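Local coordinates for replication initiation and membrane attachment protein (Geobacillus stearothermophilus 10, PDB 5WTN) that probably helps start chromosome replication as a tetrameric primosome component that forms a complex with a primosomal re-initiation protein, at residues V11-V16 against P102-Y107; R27-L32 against R110-P115; D203-F208 against A232-A237; F238-P243 against A269-Y274. All blocks are in the same frame, centred on the assembly; numbering follows the deposited sequence.

Contact 1 of 4, residues V11-V16 against P102-Y107; sequences VDRYTV and PKLFLY
Asp-12 and Lys-103 lie side by side where two strands start to pair. From Asp-12 CB outward, CB sits at the edge of the Phe-105 ring, 3.9 Å from Phe-105 CE2. CG meets Lys-103 CB at 3.7 Å. OD1 accepts a hydrogen bond from Lys-103 N at 3.0 Å, the donor arriving from above the carboxylate plane. OD2 passes the aliphatic chain of Lys-103 and is held by Ile-9 N, so that each carboxylate oxygen has its own donor. Beyond it the backbones run parallel, Arg-13 N bonding Lys-103 O at 2.7 Å and Thr-15 gripping Phe-105 O and Tyr-107 N. This is the central pair of a four-stranded mixed sheet, between strands 61-62 and 90-95, consistent with a winged-helix domain in which 90-95 and 104-109 make the wing. On one face, the side chains of Tyr-14 and Tyr-107 cross at about a right angle, though their ring planes are only 36° apart; Tyr-14 CB lies 3.5 Å from Tyr-107 CE2. The Tyr-14 hydroxyl bonds Glu-52. On the other face, Thr-15 CG2 packs on Leu-106 CG at 3.6 Å, and Phe-154 of the second subunit touches Leu-104 and Leu-106.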
loop_
_atom_site.group_PDB
_atom_site.type_symbol
_atom_site.label_atom_id
_atom_site.label_comp_id
_atom_site.label_asym_id
_atom_site.label_seq_id
_atom_site.Cartn_x
_atom_site.Cartn_y
_atom_site.Cartn_z
ATOM N N VAL A 11 11.737 30.729 10.016
ATOM C CA VAL A 11 10.578 30.939 10.876
ATOM C C VAL A 11 9.307 31.054 10.073
ATOM O O VAL A 11 8.227 31.253 10.650
ATOM C CB VAL A 11 10.708 32.190 11.805
ATOM C CG1 VAL A 11 11.755 31.958 12.883
ATOM C CG2 VAL A 11 10.968 33.473 10.997
ATOM N N ASP A 12 9.428 30.969 8.749
ATOM C CA ASP A 12 8.243 30.969 7.898
ATOM C C ASP A 12 7.441 29.696 8.170
ATOM O O ASP A 12 7.992 28.645 8.538
ATOM C CB ASP A 12 8.620 31.051 6.414
ATOM C CG ASP A 12 9.067 32.445 5.989
ATOM O OD1 ASP A 12 8.595 33.424 6.612
ATOM O OD2 ASP A 12 9.878 32.563 5.023
ATOM N N ARG A 13 6.124 29.770 8.004
ATOM C CA ARG A 13 5.268 28.630 8.334
ATOM C C ARG A 13 4.675 27.933 7.110
ATOM O O ARG A 13 4.398 28.573 6.096
ATOM C CB ARG A 13 4.144 29.064 9.280
ATOM C CG ARG A 13 4.631 29.737 10.553
ATOM C CD ARG A 13 3.497 29.920 11.549
ATOM N NE ARG A 13 2.247 30.291 10.891
ATOM C CZ ARG A 13 1.908 31.537 10.577
ATOM N NH1 ARG A 13 2.728 32.540 10.860
ATOM N NH2 ARG A 13 0.750 31.780 9.980
ATOM N N TYR A 14 4.476 26.620 7.214
ATOM C CA TYR A 14 3.836 25.865 6.143
ATOM C C TYR A 14 2.697 24.980 6.620
ATOM O O TYR A 14 2.522 24.720 7.815
ATOM C CB TYR A 14 4.848 25.016 5.393
ATOM C CG TYR A 14 5.421 23.878 6.200
ATOM C CD1 TYR A 14 4.913 22.584 6.085
ATOM C CD2 TYR A 14 6.494 24.080 7.050
ATOM C CE1 TYR A 14 5.458 21.524 6.806
ATOM C CE2 TYR A 14 7.047 23.019 7.777
ATOM C CZ TYR A 14 6.520 21.749 7.652
ATOM O OH TYR A 14 7.064 20.714 8.376
ATOM N N THR A 15 1.917 24.534 5.651
ATOM C CA THR A 15 1.017 23.417 5.830
ATOM C C THR A 15 1.187 22.524 4.609
ATOM O O THR A 15 1.548 23.013 3.535
ATOM C CB THR A 15 -0.430 23.885 5.959
ATOM O OG1 THR A 15 -1.273 22.734 6.053
ATOM C CG2 THR A 15 -0.856 24.699 4.743
ATOM N N VAL A 16 0.963 21.222 4.772
ATOM C CA VAL A 16 0.963 20.288 3.645
ATOM C C VAL A 16 -0.445 19.809 3.349
ATOM O O VAL A 16 -1.144 19.322 4.240
ATOM C CB VAL A 16 1.765 19.035 3.946
ATOM C CG1 VAL A 16 1.926 18.200 2.664
ATOM C CG2 VAL A 16 3.086 19.384 4.548
ATOM N N PRO A 102 5.736 36.536 9.909
ATOM C CA PRO A 102 6.362 35.529 9.041
ATOM C C PRO A 102 5.365 34.962 8.002
ATOM O O PRO A 102 4.159 34.849 8.285
ATOM C CB PRO A 102 6.811 34.436 10.031
ATOM C CG PRO A 102 6.676 35.056 11.403
ATOM C CD PRO A 102 5.529 36.012 11.266
ATOM N N LYS A 103 5.880 34.558 6.842
ATOM C CA LYS A 103 5.063 34.025 5.759
ATOM C C LYS A 103 4.364 32.692 6.099
ATOM O O LYS A 103 4.855 31.893 6.914
ATOM C CB LYS A 103 5.926 33.821 4.515
ATOM C CG LYS A 103 6.407 35.073 3.815
ATOM C CD LYS A 103 7.370 34.653 2.724
ATOM C CE LYS A 103 7.668 35.733 1.710
ATOM N NZ LYS A 103 8.584 35.157 0.678
ATOM N N LEU A 104 3.221 32.452 5.463
ATOM C CA LEU A 104 2.542 31.161 5.586
ATOM C C LEU A 104 2.425 30.452 4.221
ATOM O O LEU A 104 1.690 30.910 3.353
ATOM C CB LEU A 104 1.155 31.347 6.206
ATOM C CG LEU A 104 0.255 30.110 6.271
ATOM C CD1 LEU A 104 0.914 28.997 7.066
ATOM C CD2 LEU A 104 -1.101 30.455 6.849
ATOM N N PHE A 105 3.133 29.338 4.051
ATOM C CA PHE A 105 3.090 28.568 2.802
ATOM C C PHE A 105 2.078 27.431 2.822
ATOM O O PHE A 105 1.884 26.784 3.851
ATOM C CB PHE A 105 4.456 27.966 2.503
ATOM C CG PHE A 105 5.482 28.976 2.173
ATOM C CD1 PHE A 105 5.594 29.461 0.887
ATOM C CD2 PHE A 105 6.327 29.474 3.154
ATOM C CE1 PHE A 105 6.546 30.410 0.568
ATOM C CE2 PHE A 105 7.281 30.434 2.845
ATOM C CZ PHE A 105 7.388 30.901 1.548
ATOM N N LEU A 106 1.440 27.189 1.683
ATOM C CA LEU A 106 0.635 25.993 1.501
ATOM C C LEU A 106 1.376 25.092 0.522
ATOM O O LEU A 106 1.598 25.458 -0.626
ATOM C CB LEU A 106 -0.733 26.369 0.943
ATOM C CG LEU A 106 -1.939 25.543 1.390
ATOM C CD1 LEU A 106 -3.237 26.213 0.968
ATOM C CD2 LEU A 106 -1.837 24.137 0.832
ATOM N N TYR A 107 1.787 23.922 0.983
ATOM C CA TYR A 107 2.450 22.967 0.109
ATOM C C TYR A 107 1.445 21.932 -0.322
ATOM O O TYR A 107 1.045 21.080 0.466
ATOM C CB TYR A 107 3.584 22.282 0.857
ATOM C CG TYR A 107 4.748 23.193 1.094
ATOM C CD1 TYR A 107 5.141 24.105 0.127
ATOM C CD2 TYR A 107 5.441 23.171 2.287
ATOM C CE1 TYR A 107 6.212 24.964 0.333
ATOM C CE2 TYR A 107 6.516 24.030 2.508
ATOM C CZ TYR A 107 6.898 24.926 1.527
ATOM O OH TYR A 107 7.959 25.782 1.730
#

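Contact 2 of 4, residues R27-L32 against R110-P115; sequences RKVLTL and RPPLAP
Val-29 and Leu-30 of helix 24-38 face a proline-rich segment, set against Pro-112 and Pro-115. Val-29 has its CB directed at the loop and splits its two methyls between the prolines. The Val-29 and Pro-112 side chains cross at a slant, CG1, anti to the backbone N (chi1 171°), coming 3.9 Å from Pro-112 CB. The same methyl lies 3.8 Å from Leu-113 O. CG2 turns to the other proline, lying 4.0 Å from Pro-115 CG, and these two side chains cross at about a right angle. Leu-30 also stands roughly perpendicular to its partner, with its branch point CG 4.0 Å from Pro-112 CG. No hydrogen bond joins the segments; the side chains meet by apolar packing. Polar anchoring comes from nearby: Tyr-34 OH bonds Leu-113 N, and Tyr-46 OH bonds Arg-110 O. Phe-144 covers both Val-29 and Pro-115, while Leu-43 and Met-47 of helix 40-55 pack on Leu-30. Lys-28 reaches Glu-54 of the third subunit in a salt bridge. The arrangement joins the first long helix of what looks like a winged-helix domain to the loop between strand 104-109 and helix 115-119, with Ala-114 at the N-cap position of that helix.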
loop_
_atom_site.group_PDB
_atom_site.type_symbol
_atom_site.label_atom_id
_atom_site.label_comp_id
_atom_site.label_asym_id
_atom_site.label_seq_id
_atom_site.Cartn_x
_atom_site.Cartn_y
_atom_site.Cartn_z
ATOM N N ARG A 27 5.012 5.539 -5.686
ATOM C CA ARG A 27 6.313 5.496 -5.031
ATOM C C ARG A 27 7.392 4.908 -5.925
ATOM O O ARG A 27 8.565 5.259 -5.808
ATOM C CB ARG A 27 6.258 4.699 -3.730
ATOM C CG ARG A 27 7.490 4.880 -2.866
ATOM C CD ARG A 27 7.719 3.666 -2.011
ATOM N NE ARG A 27 8.216 2.588 -2.845
ATOM C CZ ARG A 27 7.830 1.326 -2.752
ATOM N NH1 ARG A 27 6.917 0.968 -1.860
ATOM N NH2 ARG A 27 8.357 0.432 -3.573
ATOM N N LYS A 28 6.995 3.991 -6.801
ATOM C CA LYS A 28 7.934 3.357 -7.718
ATOM C C LYS A 28 8.237 4.298 -8.875
ATOM O O LYS A 28 9.384 4.435 -9.300
ATOM C CB LYS A 28 7.364 2.039 -8.245
ATOM C CG LYS A 28 6.844 1.110 -7.160
ATOM C CD LYS A 28 6.731 -0.320 -7.665
ATOM C CE LYS A 28 5.732 -1.118 -6.844
ATOM N NZ LYS A 28 5.589 -2.513 -7.345
ATOM N N VAL A 29 7.193 4.948 -9.376
ATOM C CA VAL A 29 7.331 5.928 -10.443
ATOM C C VAL A 29 8.250 7.043 -9.972
ATOM O O VAL A 29 9.085 7.540 -10.728
ATOM C CB VAL A 29 5.971 6.524 -10.847
ATOM C CG1 VAL A 29 6.168 7.692 -11.802
ATOM C CG2 VAL A 29 5.089 5.456 -11.475
ATOM N N LEU A 30 8.092 7.428 -8.710
ATOM C CA LEU A 30 8.960 8.418 -8.105
ATOM C C LEU A 30 10.392 7.947 -8.032
ATOM O O LEU A 30 11.318 8.677 -8.355
ATOM C CB LEU A 30 8.484 8.750 -6.708
ATOM C CG LEU A 30 7.307 9.715 -6.701
ATOM C CD1 LEU A 30 6.603 9.578 -5.365
ATOM C CD2 LEU A 30 7.756 11.142 -6.958
ATOM N N THR A 31 10.579 6.712 -7.617
ATOM C CA THR A 31 11.923 6.233 -7.430
ATOM C C THR A 31 12.605 5.901 -8.735
ATOM O O THR A 31 13.812 6.111 -8.853
ATOM C CB THR A 31 11.953 5.021 -6.536
ATOM O OG1 THR A 31 11.126 5.267 -5.392
ATOM C CG2 THR A 31 13.379 4.741 -6.089
ATOM N N LEU A 32 11.857 5.334 -9.685
ATOM C CA LEU A 32 12.463 4.872 -10.931
ATOM C C LEU A 32 12.382 5.776 -12.148
ATOM O O LEU A 32 13.113 5.580 -13.110
ATOM C CB LEU A 32 11.926 3.498 -11.293
ATOM C CG LEU A 32 11.957 2.504 -10.142
ATOM C CD1 LEU A 32 11.380 1.199 -10.625
ATOM C CD2 LEU A 32 13.372 2.311 -9.653
ATOM N N ARG A 110 1.228 16.859 -5.256
ATOM C CA ARG A 110 0.607 16.267 -6.428
ATOM C C ARG A 110 1.190 14.882 -6.681
ATOM O O ARG A 110 2.374 14.637 -6.475
ATOM C CB ARG A 110 0.822 17.187 -7.610
ATOM C CG ARG A 110 0.306 18.603 -7.358
ATOM C CD ARG A 110 0.225 19.383 -8.655
ATOM N NE ARG A 110 -0.422 18.573 -9.689
ATOM C CZ ARG A 110 -1.668 18.753 -10.124
ATOM N NH1 ARG A 110 -2.416 19.755 -9.657
ATOM N NH2 ARG A 110 -2.154 17.931 -11.046
ATOM N N PRO A 111 0.339 13.943 -7.102
ATOM C CA PRO A 111 0.806 12.579 -7.424
ATOM C C PRO A 111 1.565 12.569 -8.741
ATOM O O PRO A 111 1.335 13.435 -9.592
ATOM C CB PRO A 111 -0.496 11.796 -7.555
ATOM C CG PRO A 111 -1.486 12.621 -6.738
ATOM C CD PRO A 111 -1.126 14.027 -7.008
ATOM N N PRO A 112 2.479 11.614 -8.911
ATOM C CA PRO A 112 3.184 11.618 -10.194
ATOM C C PRO A 112 2.272 11.275 -11.363
ATOM O O PRO A 112 1.103 10.926 -11.197
ATOM C CB PRO A 112 4.263 10.537 -10.014
ATOM C CG PRO A 112 3.865 9.771 -8.813
ATOM C CD PRO A 112 3.031 10.652 -7.952
ATOM N N LEU A 113 2.812 11.363 -12.561
ATOM C CA LEU A 113 2.059 10.919 -13.714
ATOM C C LEU A 113 1.907 9.404 -13.662
ATOM O O LEU A 113 2.660 8.704 -12.967
ATOM C CB LEU A 113 2.765 11.323 -14.993
ATOM C CG LEU A 113 2.769 12.782 -15.403
ATOM C CD1 LEU A 113 3.678 12.946 -16.625
ATOM C CD2 LEU A 113 1.347 13.240 -15.673
ATOM N N ALA A 114 0.903 8.890 -14.365
ATOM C CA ALA A 114 0.787 7.442 -14.519
ATOM C C ALA A 114 1.862 7.070 -15.514
ATOM O O ALA A 114 2.173 7.847 -16.416
ATOM C CB ALA A 114 -0.563 7.073 -15.029
ATOM N N PRO A 115 2.462 5.902 -15.342
ATOM C CA PRO A 115 3.545 5.509 -16.249
ATOM C C PRO A 115 3.214 5.719 -17.752
ATOM O O PRO A 115 4.095 6.148 -18.489
ATOM C CB PRO A 115 3.723 4.016 -15.950
ATOM C CG PRO A 115 3.210 3.843 -14.574
ATOM C CD PRO A 115 2.164 4.882 -14.325
#

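Contact 3 of 4, residues D203-F208 against A232-A237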
loop_
_atom_site.group_PDB
_atom_site.type_symbol
_atom_site.label_atom_id
_atom_site.label_comp_id
_atom_site.label_asym_id
_atom_site.label_seq_id
_atom_site.Cartn_x
_atom_site.Cartn_y
_atom_site.Cartn_z
ATOM N N ASP A 203 -28.849 1.898 -24.722
ATOM C CA ASP A 203 -29.638 3.018 -25.222
ATOM C C ASP A 203 -31.128 2.681 -25.213
ATOM O O ASP A 203 -31.972 3.571 -25.343
ATOM C CB ASP A 203 -29.172 3.437 -26.621
ATOM C CG ASP A 203 -27.933 4.318 -26.580
ATOM O OD1 ASP A 203 -27.595 4.930 -27.617
ATOM O OD2 ASP A 203 -27.303 4.407 -25.501
ATOM N N GLY A 204 -31.442 1.400 -25.027
ATOM C CA GLY A 204 -32.813 0.941 -24.955
ATOM C C GLY A 204 -33.524 1.285 -23.658
ATOM O O GLY A 204 -34.742 1.131 -23.559
ATOM N N VAL A 205 -32.790 1.755 -22.654
ATOM C CA VAL A 205 -33.439 2.160 -21.405
ATOM C C VAL A 205 -34.353 3.389 -21.594
ATOM O O VAL A 205 -35.190 3.691 -20.735
ATOM C CB VAL A 205 -32.418 2.451 -20.258
ATOM C CG1 VAL A 205 -31.528 1.248 -19.985
ATOM C CG2 VAL A 205 -31.575 3.672 -20.574
ATOM N N PHE A 206 -34.166 4.098 -22.709
ATOM C CA PHE A 206 -34.893 5.334 -22.984
ATOM C C PHE A 206 -35.181 5.497 -24.474
ATOM O O PHE A 206 -34.287 5.284 -25.301
ATOM C CB PHE A 206 -34.060 6.533 -22.511
ATOM C CG PHE A 206 -34.709 7.864 -22.770
ATOM C CD1 PHE A 206 -35.719 8.328 -21.938
ATOM C CD2 PHE A 206 -34.314 8.649 -23.839
ATOM C CE1 PHE A 206 -36.317 9.544 -22.164
ATOM C CE2 PHE A 206 -34.919 9.873 -24.075
ATOM C CZ PHE A 206 -35.922 10.318 -23.239
ATOM N N ASP A 207 -36.380 5.950 -24.834
ATOM C CA ASP A 207 -36.691 5.995 -26.254
ATOM C C ASP A 207 -36.286 7.335 -26.840
ATOM O O ASP A 207 -37.037 8.299 -26.781
ATOM C CB ASP A 207 -38.201 5.811 -26.422
ATOM C CG ASP A 207 -38.643 5.745 -27.884
ATOM O OD1 ASP A 207 -39.817 5.373 -28.112
ATOM O OD2 ASP A 207 -37.842 6.057 -28.804
ATOM N N PHE A 208 -35.158 7.351 -27.530
ATOM C CA PHE A 208 -34.663 8.592 -28.091
ATOM C C PHE A 208 -35.391 8.958 -29.373
ATOM O O PHE A 208 -35.529 10.134 -29.697
ATOM C CB PHE A 208 -33.173 8.505 -28.367
ATOM C CG PHE A 208 -32.319 8.606 -27.142
ATOM C CD1 PHE A 208 -31.893 9.841 -26.678
ATOM C CD2 PHE A 208 -31.911 7.467 -26.471
ATOM C CE1 PHE A 208 -31.094 9.934 -25.565
ATOM C CE2 PHE A 208 -31.103 7.554 -25.359
ATOM C CZ PHE A 208 -30.698 8.785 -24.899
ATOM N N ALA A 232 -26.365 11.583 -20.037
ATOM C CA ALA A 232 -26.990 12.041 -18.803
ATOM C C ALA A 232 -28.476 11.731 -18.803
ATOM O O ALA A 232 -29.047 11.300 -17.794
ATOM C CB ALA A 232 -26.769 13.520 -18.640
ATOM N N ILE A 233 -29.104 11.973 -19.945
ATOM C CA ILE A 233 -30.515 11.678 -20.126
ATOM C C ILE A 233 -30.792 10.213 -19.821
ATOM O O ILE A 233 -31.689 9.903 -19.040
ATOM C CB ILE A 233 -30.953 12.016 -21.555
ATOM C CG1 ILE A 233 -31.084 13.535 -21.713
ATOM C CG2 ILE A 233 -32.242 11.288 -21.915
ATOM C CD1 ILE A 233 -31.598 13.964 -23.062
ATOM N N LYS A 234 -29.996 9.336 -20.427
ATOM C CA LYS A 234 -30.070 7.899 -20.213
ATOM C C LYS A 234 -30.084 7.547 -18.730
ATOM O O LYS A 234 -30.939 6.796 -18.276
ATOM C CB LYS A 234 -28.875 7.217 -20.892
ATOM C CG LYS A 234 -29.187 6.500 -22.202
ATOM C CD LYS A 234 -27.914 6.254 -23.032
ATOM C CE LYS A 234 -26.958 5.250 -22.384
ATOM N NZ LYS A 234 -25.533 5.354 -22.885
ATOM N N LYS A 235 -29.144 8.097 -17.971
ATOM C CA LYS A 235 -29.015 7.736 -16.563
ATOM C C LYS A 235 -30.211 8.246 -15.801
ATOM O O LYS A 235 -30.705 7.579 -14.896
ATOM C CB LYS A 235 -27.734 8.303 -15.955
ATOM C CG LYS A 235 -26.480 8.026 -16.757
ATOM C CD LYS A 235 -25.250 8.068 -15.859
ATOM C CE LYS A 235 -23.964 7.780 -16.629
ATOM N NZ LYS A 235 -22.773 8.201 -15.834
ATOM N N LEU A 236 -30.673 9.435 -16.169
ATOM C CA LEU A 236 -31.794 10.046 -15.475
ATOM C C LEU A 236 -33.077 9.246 -15.716
ATOM O O LEU A 236 -33.815 8.914 -14.778
ATOM C CB LEU A 236 -31.938 11.491 -15.918
ATOM C CG LEU A 236 -30.825 12.351 -15.320
ATOM C CD1 LEU A 236 -30.838 13.768 -15.896
ATOM C CD2 LEU A 236 -30.960 12.370 -13.802
ATOM N N ALA A 237 -33.311 8.910 -16.980
ATOM C CA ALA A 237 -34.460 8.110 -17.369
ATOM C C ALA A 237 -34.455 6.769 -16.656
ATOM O O ALA A 237 -35.496 6.287 -16.205
ATOM C CB ALA A 237 -34.460 7.895 -18.865
#
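Phe-206 and Ile-233 form the closely packed half of this contact. CG of Phe-206 is anti to the backbone N (chi1 179°), and Ile-233 CG2 lies over one face of the ring, 3.9 Å from its centroid. The methyl is 19° from the ring normal, a CH-pi contact. Ala-237, one helical turn further on, packs its CB against the CD1 side of the Phe-206 ring. Phe-206 CD2 in turn sits over the centre of the Phe-208 ring, and Lys-234 CG meets that ring at its edge, 3.8 Å from Phe-208 CE2. Towards solvent the contact becomes polar. The bend of Lys-234 at chi3 (67°) sets CE beside Asp-203 OD2, and NZ beyond it lies 3.3 Å from that oxygen in a salt bridge. Asp-203 has a second cationic partner, Lys-230, which reaches OD1 and also makes a cation-pi contact with Phe-208. The aspartate is probably stabilised in its charged form. Val-205, partly exposed, adds CG2 at 4.0 Å from Lys-234 CG. The segment joins the 3-10 turn 203-205 to helix 208-217 and packs on helix 227-240 in the helical C-terminal part of the chain, with Asp-207 as N-cap of helix 208-217, its OD2 accepting from Leu-210 N.

Contact 4 of 4, residues F238-P243 against A269-Y274; sequences FLYGIP and AAREWY
Tyr-240, in the last turn of helix 227-240, packs against helix 263-278, its side chain crossing that of Tyr-274 at about a right angle. The ring centroids are 4.9 Å apart and the planes are turned 47°, an oblique pair in which Tyr-240 CD1 lies over one face of Tyr-274, toward the rim. Along the ring, Tyr-240 CD2 meets Ala-270 CB at 4.1 Å, and OH ends 4.0 Å from Arg-271 CB. The carbonyl O of Tyr-240 lies in the plane of the Tyr-274 ring, at its edge. Gly-241 follows with positive phi (68°) and takes the chain out of the helix. Ile-242 lies alongside: CG1 sits over the six-membered ring of Trp-273, 4.1 Å from its centroid, as a CH-pi contact. The two side chains slide past each other in opposite directions, and Ile-242 CD1 goes on to Ala-270 CB at 3.9 Å. Pro-243 closes the run with CD 3.9 Å from Trp-273 CZ2. Trp-273 NE1 is bonded to Glu-246, while Pro-283 packs on both tyrosines. A short connection, begun by a positive-phi glycine at the C-terminal end of helix 227-240, thus leads to helix 244-254, with Pro-243 at its N-cap position and helix 263-278 packed against both.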
loop_
_atom_site.group_PDB
_atom_site.type_symbol
_atom_site.label_atom_id
_atom_site.label_comp_id
_atom_site.label_asym_id
_atom_site.label_seq_id
_atom_site.Cartn_x
_atom_site.Cartn_y
_atom_site.Cartn_z
ATOM N N PHE A 238 -33.284 6.154 -16.566
ATOM C CA PHE A 238 -33.198 4.819 -16.013
ATOM C C PHE A 238 -33.368 4.870 -14.505
ATOM O O PHE A 238 -34.090 4.064 -13.921
ATOM C CB PHE A 238 -31.862 4.183 -16.381
ATOM C CG PHE A 238 -31.595 2.886 -15.672
ATOM C CD1 PHE A 238 -31.932 1.675 -16.259
ATOM C CD2 PHE A 238 -31.000 2.874 -14.410
ATOM C CE1 PHE A 238 -31.683 0.475 -15.592
ATOM C CE2 PHE A 238 -30.756 1.688 -13.740
ATOM C CZ PHE A 238 -31.094 0.488 -14.328
ATOM N N LEU A 239 -32.670 5.808 -13.879
ATOM C CA LEU A 239 -32.695 5.944 -12.431
ATOM C C LEU A 239 -34.088 6.317 -11.930
ATOM O O LEU A 239 -34.554 5.767 -10.935
ATOM C CB LEU A 239 -31.681 6.999 -11.987
ATOM C CG LEU A 239 -31.700 7.383 -10.505
ATOM C CD1 LEU A 239 -31.185 6.241 -9.683
ATOM C CD2 LEU A 239 -30.887 8.634 -10.227
ATOM N N TYR A 240 -34.721 7.280 -12.601
ATOM C CA TYR A 240 -36.019 7.814 -12.187
ATOM C C TYR A 240 -37.289 7.329 -12.924
ATOM O O TYR A 240 -38.407 7.699 -12.543
ATOM C CB TYR A 240 -35.937 9.332 -12.246
ATOM C CG TYR A 240 -34.969 9.904 -11.243
ATOM C CD1 TYR A 240 -35.059 9.576 -9.905
ATOM C CD2 TYR A 240 -33.961 10.766 -11.634
ATOM C CE1 TYR A 240 -34.193 10.105 -8.972
ATOM C CE2 TYR A 240 -33.076 11.300 -10.708
ATOM C CZ TYR A 240 -33.198 10.965 -9.371
ATOM O OH TYR A 240 -32.323 11.479 -8.424
ATOM N N GLY A 241 -37.127 6.519 -13.966
ATOM C CA GLY A 241 -38.265 6.026 -14.721
ATOM C C GLY A 241 -39.007 7.093 -15.515
ATOM O O GLY A 241 -40.202 6.960 -15.811
ATOM N N ILE A 242 -38.298 8.151 -15.882
ATOM C CA ILE A 242 -38.901 9.262 -16.616
ATOM C C ILE A 242 -39.192 8.892 -18.075
ATOM O O ILE A 242 -38.289 8.533 -18.825
ATOM C CB ILE A 242 -37.967 10.507 -16.594
ATOM C CG1 ILE A 242 -37.604 10.890 -15.160
ATOM C CG2 ILE A 242 -38.600 11.689 -17.306
ATOM C CD1 ILE A 242 -36.669 12.037 -15.087
ATOM N N PRO A 243 -40.464 8.996 -18.489
ATOM C CA PRO A 243 -40.880 8.803 -19.891
ATOM C C PRO A 243 -40.360 9.918 -20.813
ATOM O O PRO A 243 -39.934 10.961 -20.316
ATOM C CB PRO A 243 -42.406 8.832 -19.809
ATOM C CG PRO A 243 -42.706 9.573 -18.555
ATOM C CD PRO A 243 -41.609 9.240 -17.598
ATOM N N ALA A 269 -33.962 19.124 -12.084
ATOM C CA ALA A 269 -35.316 19.016 -12.602
ATOM C C ALA A 269 -35.815 17.583 -12.487
ATOM O O ALA A 269 -36.949 17.342 -12.065
ATOM C CB ALA A 269 -35.350 19.455 -14.043
ATOM N N ALA A 270 -34.953 16.645 -12.873
ATOM C CA ALA A 270 -35.234 15.221 -12.775
ATOM C C ALA A 270 -35.470 14.797 -11.325
ATOM O O ALA A 270 -36.473 14.143 -11.024
ATOM C CB ALA A 270 -34.101 14.425 -13.392
ATOM N N ARG A 271 -34.547 15.166 -10.437
ATOM C CA ARG A 271 -34.672 14.856 -9.010
ATOM C C ARG A 271 -35.977 15.414 -8.440
ATOM O O ARG A 271 -36.618 14.773 -7.612
ATOM C CB ARG A 271 -33.445 15.365 -8.221
ATOM C CG ARG A 271 -33.557 15.291 -6.679
ATOM C CD ARG A 271 -32.200 15.474 -5.938
ATOM N NE ARG A 271 -31.293 16.445 -6.569
ATOM C CZ ARG A 271 -30.171 16.126 -7.226
ATOM N NH1 ARG A 271 -29.793 14.853 -7.343
ATOM N NH2 ARG A 271 -29.416 17.080 -7.770
ATOM N N GLU A 272 -36.381 16.593 -8.908
ATOM C CA GLU A 272 -37.625 17.218 -8.473
ATOM C C GLU A 272 -38.839 16.435 -8.985
ATOM O O GLU A 272 -39.743 16.088 -8.221
ATOM C CB GLU A 272 -37.692 18.669 -8.970
ATOM C CG GLU A 272 -36.741 19.655 -8.270
ATOM C CD GLU A 272 -36.709 21.041 -8.937
ATOM O OE1 GLU A 272 -37.615 21.360 -9.745
ATOM O OE2 GLU A 272 -35.764 21.816 -8.658
ATOM N N TRP A 273 -38.858 16.177 -10.287
ATOM C CA TRP A 273 -39.925 15.408 -10.923
ATOM C C TRP A 273 -40.203 14.114 -10.161
ATOM O O TRP A 273 -41.355 13.737 -9.964
ATOM C CB TRP A 273 -39.525 15.103 -12.366
ATOM C CG TRP A 273 -40.547 14.376 -13.196
ATOM C CD1 TRP A 273 -41.422 14.930 -14.085
ATOM C CD2 TRP A 273 -40.772 12.955 -13.249
ATOM N NE1 TRP A 273 -42.188 13.948 -14.674
ATOM C CE2 TRP A 273 -41.808 12.729 -14.178
ATOM C CE3 TRP A 273 -40.203 11.855 -12.596
ATOM C CZ2 TRP A 273 -42.286 11.446 -14.471
ATOM C CZ3 TRP A 273 -40.679 10.583 -12.887
ATOM C CH2 TRP A 273 -41.708 10.389 -13.817
ATOM N N TYR A 274 -39.145 13.450 -9.706
ATOM C CA TYR A 274 -39.310 12.176 -9.023
ATOM C C TYR A 274 -39.998 12.356 -7.677
ATOM O O TYR A 274 -40.856 11.555 -7.315
ATOM C CB TYR A 274 -37.963 11.482 -8.861
ATOM C CG TYR A 274 -38.033 10.020 -8.466
ATOM C CD1 TYR A 274 -37.832 9.627 -7.145
ATOM C CD2 TYR A 274 -38.270 9.028 -9.419
ATOM C CE1 TYR A 274 -37.872 8.288 -6.781
ATOM C CE2 TYR A 274 -38.307 7.689 -9.064
ATOM C CZ TYR A 274 -38.109 7.327 -7.744
ATOM O OH TYR A 274 -38.146 6.001 -7.388
#

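From the N terminus, strand 13-17 runs into helix 24-38, and the chain must pass through three more helices and strands 61-62 and 90-95 before 102-115 comes back to both. Contact 1 closes the longer loop by joining two strands of the sheet; contact 2 opens inside it but closes after it, so the two cross, and it joins helix 24-38 to the loop after strand 104-109. A long excursion, partly unmodelled, leads to the second helical region. There, in series, contact 3 ties the loop before helix 208-217 to helix 227-240, and contact 4 ties the end of that helix to helix 263-278; they touch through Leu-236 and Ala-270. Contacts 1 and 3 stand about 50 Å apart between centres.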